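Local coordinates for dihydroxyacetone kinase (Citrobacter freundii, PDB 1UN8), which phosphorylates dihydroxyacetone with ATP to give dihydroxyacetone phosphate, working as a homodimer with divalent metal cations as cofactor, at residues E312-E315 against K316-T320; S370-E373 against T374-A378; I22-P25 against W26-A30. All coordinates share one frame; numbering follows the deposited sequence.

How the contacts relate
The three contacts are all local, but they solve different problems. Contacts 1 and 3 belong to the dihydroxyacetone kinase (DhaK) region, with centres about 25 Å apart, and both are partly buried; contact 2 is a surface contact of the C-terminal helical barrel, its centre about 73 Å from that of contact 1. Contacts 1 and 2 share the chemistry of the alpha helix, i to i+4 backbone bonds, each with one buried leucine; contact 2 adds a carboxylate and an amide that share a serine partner, the amide being close to an ATP-binding residue. Contact 3 has no helical bonding: a beta turn is gripped weakly by a serine hydroxyl and lies against the second subunit.

Contact 1 (E312-E315 against K316-T320); sequences ESIE and KALLT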
loop_
_atom_site.group_PDB
_atom_site.type_symbol
_atom_site.label_atom_id
_atom_site.label_comp_id
_atom_site.label_asym_id
_atom_site.label_seq_id
_atom_site.Cartn_x
_atom_site.Cartn_y
_atom_site.Cartn_z
ATOM N N GLU A 312 -3.318 -29.976 12.842
ATOM C CA GLU A 312 -2.605 -30.881 11.956
ATOM C C GLU A 312 -1.438 -30.240 11.211
ATOM O O GLU A 312 -0.614 -29.523 11.783
ATOM C CB GLU A 312 -3.585 -31.476 10.935
ATOM C CG GLU A 312 -4.888 -32.037 11.528
ATOM C CD GLU A 312 -4.679 -33.283 12.388
ATOM O OE1 GLU A 312 -4.113 -34.281 11.878
ATOM O OE2 GLU A 312 -5.089 -33.268 13.574
ATOM N N SER A 313 -1.401 -30.507 9.912
ATOM C CA SER A 313 -0.353 -30.026 9.031
ATOM C C SER A 313 -0.402 -28.542 8.673
ATOM O O SER A 313 0.554 -28.013 8.108
ATOM C CB SER A 313 -0.376 -30.852 7.744
ATOM O OG SER A 313 -0.172 -32.226 8.014
ATOM N N ILE A 314 -1.502 -27.867 8.988
ATOM C CA ILE A 314 -1.636 -26.456 8.643
ATOM C C ILE A 314 -0.412 -25.623 9.028
ATOM O O ILE A 314 0.253 -25.059 8.161
ATOM C CB ILE A 314 -2.920 -25.821 9.291
ATOM C CG1 ILE A 314 -4.183 -26.383 8.631
ATOM C CG2 ILE A 314 -2.896 -24.305 9.142
ATOM C CD1 ILE A 314 -4.294 -26.076 7.161
ATOM N N GLU A 315 -0.114 -25.551 10.323
ATOM C CA GLU A 315 1.009 -24.745 10.791
ATOM C C GLU A 315 2.342 -25.096 10.139
ATOM O O GLU A 315 3.116 -24.211 9.783
ATOM C CB GLU A 315 1.138 -24.850 12.310
ATOM C CG GLU A 315 2.107 -23.843 12.888
ATOM C CD GLU A 315 2.312 -24.021 14.374
ATOM O OE1 GLU A 315 2.842 -23.101 15.032
ATOM O OE2 GLU A 315 1.950 -25.095 14.883
ATOM N N LYS A 316 2.612 -26.386 9.996
ATOM C CA LYS A 316 3.853 -26.838 9.378
ATOM C C LYS A 316 3.949 -26.246 7.981
ATOM O O LYS A 316 4.975 -25.687 7.599
ATOM C CB LYS A 316 3.873 -28.370 9.298
ATOM C CG LYS A 316 5.111 -28.959 8.636
ATOM C CD LYS A 316 4.955 -30.462 8.388
ATOM C CE LYS A 316 4.777 -31.241 9.693
ATOM N NZ LYS A 316 4.743 -32.724 9.501
ATOM N N ALA A 317 2.856 -26.357 7.232
ATOM C CA ALA A 317 2.789 -25.856 5.865
ATOM C C ALA A 317 2.857 -24.329 5.738
ATOM O O ALA A 317 3.393 -23.805 4.758
ATOM C CB ALA A 317 1.526 -26.378 5.193
ATOM N N LEU A 318 2.308 -23.615 6.711
ATOM C CA LEU A 318 2.346 -22.165 6.660
ATOM C C LEU A 318 3.764 -21.649 6.814
ATOM O O LEU A 318 4.197 -20.765 6.080
ATOM C CB LEU A 318 1.489 -21.556 7.767
ATOM C CG LEU A 318 -0.028 -21.525 7.604
ATOM C CD1 LEU A 318 -0.625 -20.697 8.744
ATOM C CD2 LEU A 318 -0.396 -20.918 6.255
ATOM N N LEU A 319 4.489 -22.224 7.763
ATOM C CA LEU A 319 5.846 -21.798 8.061
ATOM C C LEU A 319 6.954 -22.199 7.102
ATOM O O LEU A 319 8.082 -21.754 7.256
ATOM C CB LEU A 319 6.199 -22.257 9.464
ATOM C CG LEU A 319 5.177 -21.776 10.499
ATOM C CD1 LEU A 319 5.420 -22.490 11.799
ATOM C CD2 LEU A 319 5.275 -20.267 10.687
ATOM N N THR A 320 6.649 -23.020 6.112
ATOM C CA THR A 320 7.678 -23.439 5.172
ATOM C C THR A 320 8.034 -22.314 4.229
ATOM O O THR A 320 7.158 -21.599 3.759
ATOM C CB THR A 320 7.225 -24.642 4.343
ATOM O OG1 THR A 320 6.061 -24.292 3.583
ATOM C CG2 THR A 320 6.885 -25.815 5.249
#
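The short alpha helix 314-319, which follows strand 301-309 in the DhaK region, brings Ile-314 over Leu-318 and Glu-315 over Leu-319, one turn apart in each case. Its backbone bonding is regular. Ala-317 N reaches Ser-313 O at 3.0 Å, with the N-H nearly straight at 167°. Leu-318 N lies 2.9 Å from Ile-314 O, and Leu-319 N bonds to Glu-315 O in the same pattern.

The side chains divide into a buried and a more open face. On the buried one, a methyl of the beta-branched isoleucine meets the branch point of a leucine, Ile-314 CG2 to Leu-318 CG at 4.3 Å; both residues pack on Ile-308 of strand 301-309, where wholly apolar chains are suitable. Ala-317, whose small side chain suits the close approach of helix 155-167, touches Ile-161.

On the other face the Glu-315 chain swings CG away from its own N (chi1 -169°) and then runs extended, so its methylene part crosses Leu-319 and CG lies 3.7 Å from Leu-319 CD1. The carboxylate goes on to accept a hydrogen bond at OE1 from Trp-287 NE1. A glutamate thus serves twice, with apolar stem and polar end.

At the C-terminal end, Lys-160 NZ bonds to the carbonyls of Ala-317 and Thr-320 and weakly to that of Leu-318, where a lysine probably suits the partial negative charge of the carbonyls at a helix C-terminus. Thr-320 adds its hydroxyl, OG1 donating to Ala-317 O at 3.0 Å from above the carbonyl plane.

Contact 2 (S370-E373 against T374-A378); sequences SDLE and THLNA
Glu-373 and Asn-377 lie side by side and point the same way, with carboxylate and amide planes turned 72° apart; Glu-373 CG lies 3.7 Å from Asn-377 ND2. Glu-373 reaches out fully extended (chi1 -173°), which carries its carboxylate away from the backbone to other partners: OE2 forms a salt bridge with Arg-397, and Ser-390 OG bonds to both Glu-373 OE1 and Asn-377 ND2. A long acid and a short amide therefore suit one shared hydroxyl, and the Asn-377 side chain lies about 4 Å from that of Asp-387, an ATP-binding residue.

The stretch is the junction between helices 356-371 and 373-381 of the eight-helix barrel. Leu-372 stands between them, yet its carbonyl already serves the second helix, accepting from Leu-376 N at 2.8 Å and a nearly straight 165°. Asn-377 N reaches Glu-373 O at 3.0 Å in a more bent bond.

Turned to another face, Leu-376 lays its branch against the base of Leu-372, CD1 to CB at 3.8 Å, and its buried apolar chain approaches Pro-534 of the ATP site. Leu-372 CD2 sits obliquely to the His-375 imidazole, 4.3 Å from CD2 of that ring.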
loop_
_atom_site.group_PDB
_atom_site.type_symbol
_atom_site.label_atom_id
_atom_site.label_comp_id
_atom_site.label_asym_id
_atom_site.label_seq_id
_atom_site.Cartn_x
_atom_site.Cartn_y
_atom_site.Cartn_z
ATOM N N SER A 370 12.507 44.919 25.071
ATOM C CA SER A 370 11.209 45.009 25.729
ATOM C C SER A 370 10.427 46.233 25.274
ATOM O O SER A 370 9.235 46.139 24.983
ATOM C CB SER A 370 11.379 45.045 27.250
ATOM O OG SER A 370 10.127 44.919 27.905
ATOM N N ASP A 371 11.095 47.377 25.202
ATOM C CA ASP A 371 10.446 48.616 24.785
ATOM C C ASP A 371 9.887 48.574 23.366
ATOM O O ASP A 371 8.883 49.228 23.063
ATOM C CB ASP A 371 11.433 49.782 24.877
ATOM C CG ASP A 371 11.826 50.111 26.304
ATOM O OD1 ASP A 371 12.782 50.904 26.485
ATOM O OD2 ASP A 371 11.181 49.592 27.239
ATOM N N LEU A 372 10.539 47.804 22.500
ATOM C CA LEU A 372 10.147 47.702 21.100
ATOM C C LEU A 372 8.974 46.784 20.763
ATOM O O LEU A 372 8.624 46.650 19.584
ATOM C CB LEU A 372 11.359 47.263 20.275
ATOM C CG LEU A 372 12.535 48.232 20.148
ATOM C CD1 LEU A 372 13.782 47.483 19.711
ATOM C CD2 LEU A 372 12.187 49.317 19.150
ATOM N N GLU A 373 8.355 46.174 21.772
ATOM C CA GLU A 373 7.268 45.224 21.523
ATOM C C GLU A 373 6.214 45.610 20.494
ATOM O O GLU A 373 6.072 44.953 19.464
ATOM C CB GLU A 373 6.561 44.837 22.827
ATOM C CG GLU A 373 5.526 43.721 22.628
ATOM C CD GLU A 373 4.909 43.221 23.932
ATOM O OE1 GLU A 373 4.055 42.309 23.869
ATOM O OE2 GLU A 373 5.271 43.732 25.015
ATOM N N THR A 374 5.466 46.668 20.768
ATOM C CA THR A 374 4.426 47.075 19.846
ATOM C C THR A 374 4.939 47.503 18.471
ATOM O O THR A 374 4.304 47.205 17.453
ATOM C CB THR A 374 3.558 48.189 20.468
ATOM O OG1 THR A 374 2.724 48.767 19.455
ATOM C CG2 THR A 374 4.428 49.254 21.110
ATOM N N HIS A 375 6.079 48.188 18.424
ATOM C CA HIS A 375 6.630 48.616 17.142
ATOM C C HIS A 375 7.028 47.410 16.296
ATOM O O HIS A 375 6.768 47.374 15.087
ATOM C CB HIS A 375 7.851 49.523 17.335
ATOM C CG HIS A 375 8.528 49.902 16.051
ATOM N ND1 HIS A 375 7.887 50.593 15.045
ATOM C CD2 HIS A 375 9.781 49.660 15.597
ATOM C CE1 HIS A 375 8.715 50.761 14.027
ATOM N NE2 HIS A 375 9.872 50.203 14.337
ATOM N N LEU A 376 7.656 46.422 16.928
ATOM C CA LEU A 376 8.078 45.236 16.200
ATOM C C LEU A 376 6.889 44.384 15.756
ATOM O O LEU A 376 6.975 43.669 14.745
ATOM C CB LEU A 376 9.065 44.414 17.039
ATOM C CG LEU A 376 10.430 45.081 17.287
ATOM C CD1 LEU A 376 11.320 44.162 18.094
ATOM C CD2 LEU A 376 11.096 45.417 15.966
ATOM N N ASN A 377 5.781 44.455 16.495
ATOM C CA ASN A 377 4.593 43.697 16.109
ATOM C C ASN A 377 3.997 44.362 14.875
ATOM O O ASN A 377 3.586 43.690 13.922
ATOM C CB ASN A 377 3.557 43.669 17.233
ATOM C CG ASN A 377 3.932 42.705 18.345
ATOM O OD1 ASN A 377 4.537 41.661 18.098
ATOM N ND2 ASN A 377 3.557 43.040 19.574
ATOM N N ALA A 378 3.972 45.690 14.900
ATOM C CA ALA A 378 3.451 46.471 13.792
ATOM C C ALA A 378 4.191 46.102 12.510
ATOM O O ALA A 378 3.575 45.859 11.478
ATOM C CB ALA A 378 3.609 47.960 14.089
#

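Contact 3 (I22-P25 against W26-A30); sequences IASP and WNNLA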
loop_
_atom_site.group_PDB
_atom_site.type_symbol
_atom_site.label_atom_id
_atom_site.label_comp_id
_atom_site.label_asym_id
_atom_site.label_seq_id
_atom_site.Cartn_x
_atom_site.Cartn_y
_atom_site.Cartn_z
ATOM N N ILE A 22 9.195 -7.839 -14.177
ATOM C CA ILE A 22 10.349 -6.939 -14.097
ATOM C C ILE A 22 10.879 -6.820 -12.669
ATOM O O ILE A 22 12.080 -6.621 -12.453
ATOM C CB ILE A 22 10.015 -5.487 -14.566
ATOM C CG1 ILE A 22 9.574 -5.453 -16.034
ATOM C CG2 ILE A 22 11.235 -4.605 -14.364
ATOM C CD1 ILE A 22 10.670 -5.787 -17.013
ATOM N N ALA A 23 9.988 -6.945 -11.691
ATOM C CA ALA A 23 10.388 -6.806 -10.290
ATOM C C ALA A 23 10.496 -8.114 -9.532
ATOM O O ALA A 23 10.702 -8.107 -8.317
ATOM C CB ALA A 23 9.427 -5.885 -9.564
ATOM N N SER A 24 10.361 -9.229 -10.242
ATOM C CA SER A 24 10.448 -10.548 -9.626
ATOM C C SER A 24 11.721 -10.774 -8.811
ATOM O O SER A 24 12.819 -10.819 -9.348
ATOM C CB SER A 24 10.356 -11.631 -10.696
ATOM O OG SER A 24 10.574 -12.907 -10.121
ATOM N N PRO A 25 11.587 -10.942 -7.497
ATOM C CA PRO A 25 12.751 -11.166 -6.646
ATOM C C PRO A 25 13.521 -12.425 -7.057
ATOM O O PRO A 25 14.749 -12.419 -7.080
ATOM C CB PRO A 25 12.138 -11.324 -5.255
ATOM C CG PRO A 25 10.869 -10.573 -5.339
ATOM C CD PRO A 25 10.351 -10.942 -6.702
ATOM N N TRP A 26 12.796 -13.502 -7.366
ATOM C CA TRP A 26 13.420 -14.767 -7.752
ATOM C C TRP A 26 13.630 -14.908 -9.257
ATOM O O TRP A 26 14.324 -15.824 -9.711
ATOM C CB TRP A 26 12.583 -15.954 -7.268
ATOM C CG TRP A 26 12.294 -15.951 -5.812
ATOM C CD1 TRP A 26 11.234 -15.357 -5.189
ATOM C CD2 TRP A 26 13.091 -16.542 -4.774
ATOM N NE1 TRP A 26 11.320 -15.537 -3.826
ATOM C CE2 TRP A 26 12.449 -16.259 -3.542
ATOM C CE3 TRP A 26 14.286 -17.281 -4.762
ATOM C CZ2 TRP A 26 12.965 -16.685 -2.310
ATOM C CZ3 TRP A 26 14.801 -17.705 -3.541
ATOM C CH2 TRP A 26 14.139 -17.404 -2.328
ATOM N N ASN A 27 13.040 -14.010 -10.034
ATOM C CA ASN A 27 13.176 -14.092 -11.481
ATOM C C ASN A 27 12.714 -15.485 -11.919
ATOM O O ASN A 27 13.291 -16.102 -12.820
ATOM C CB ASN A 27 14.633 -13.864 -11.889
ATOM C CG ASN A 27 14.805 -13.758 -13.388
ATOM O OD1 ASN A 27 15.886 -14.026 -13.920
ATOM N ND2 ASN A 27 13.736 -13.384 -14.086
ATOM N N ASN A 28 11.659 -15.964 -11.268
ATOM C CA ASN A 28 11.103 -17.276 -11.548
ATOM C C ASN A 28 9.752 -17.183 -12.225
ATOM O O ASN A 28 8.985 -18.136 -12.205
ATOM C CB ASN A 28 10.929 -18.052 -10.250
ATOM C CG ASN A 28 9.944 -17.380 -9.302
ATOM O OD1 ASN A 28 9.748 -16.162 -9.353
ATOM N ND2 ASN A 28 9.315 -18.171 -8.431
ATOM N N LEU A 29 9.453 -16.037 -12.822
ATOM C CA LEU A 29 8.173 -15.866 -13.488
ATOM C C LEU A 29 8.359 -15.673 -14.982
ATOM O O LEU A 29 9.352 -15.105 -15.418
ATOM C CB LEU A 29 7.440 -14.660 -12.891
ATOM C CG LEU A 29 7.353 -14.698 -11.361
ATOM C CD1 LEU A 29 6.886 -13.348 -10.827
ATOM C CD2 LEU A 29 6.426 -15.828 -10.921
ATOM N N ALA A 30 7.399 -16.140 -15.765
ATOM C CA ALA A 30 7.473 -15.997 -17.202
ATOM C C ALA A 30 6.081 -15.961 -17.808
ATOM O O ALA A 30 5.183 -16.685 -17.371
ATOM C CB ALA A 30 8.267 -17.157 -17.796
#
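A type I beta turn, Ser-24 to Asn-27 with Pro-25 and Trp-26 at its corners, leads the chain from helix 12-22 to strand 29-32, an outermost strand, within this chain, of a mixed sheet in the DhaK region. Proline fits the first corner because its ring already fixes phi near the value the turn needs.

Trp-26 takes the second corner. The indole leans back toward the proline, with CD1 4.1 Å from Pro-25 CB, and its NE1 makes a weak hydrogen bond to Thr-324 O.

Asn-27 follows with positive phi (55°), a left-handed conformation that asparagine tolerates better than most residues. Its N closes the turn with a weak bond to Ser-24 O at 3.3 Å. The same N-H also lies 2.7 Å from Ser-24 OG, but the angle there is only 123°, so the bond is again weak. The serine OG is anti to its own backbone N (chi1 174°), which brings it to the N-H groups of Asn-27 and Asn-28. The carbonyls of Ser-24 and Pro-25 are both taken by Arg-334 of the second subunit, which sets the turn at the dimer interface.

Asn-28 also directs its N at Ser-24 OG, weakly, at 3.4 Å. Its backbone pairs with Arg-44, just beyond the end of strand 40-43.

Leu-29 begins the strand with its buried apolar chain directed at Ser-24, also touching Ile-69. Its methyl closes over the buried serine, Leu-29 CD1 lying 3.9 Å from Ser-24 CB and 3.8 Å from Ser-24 OG.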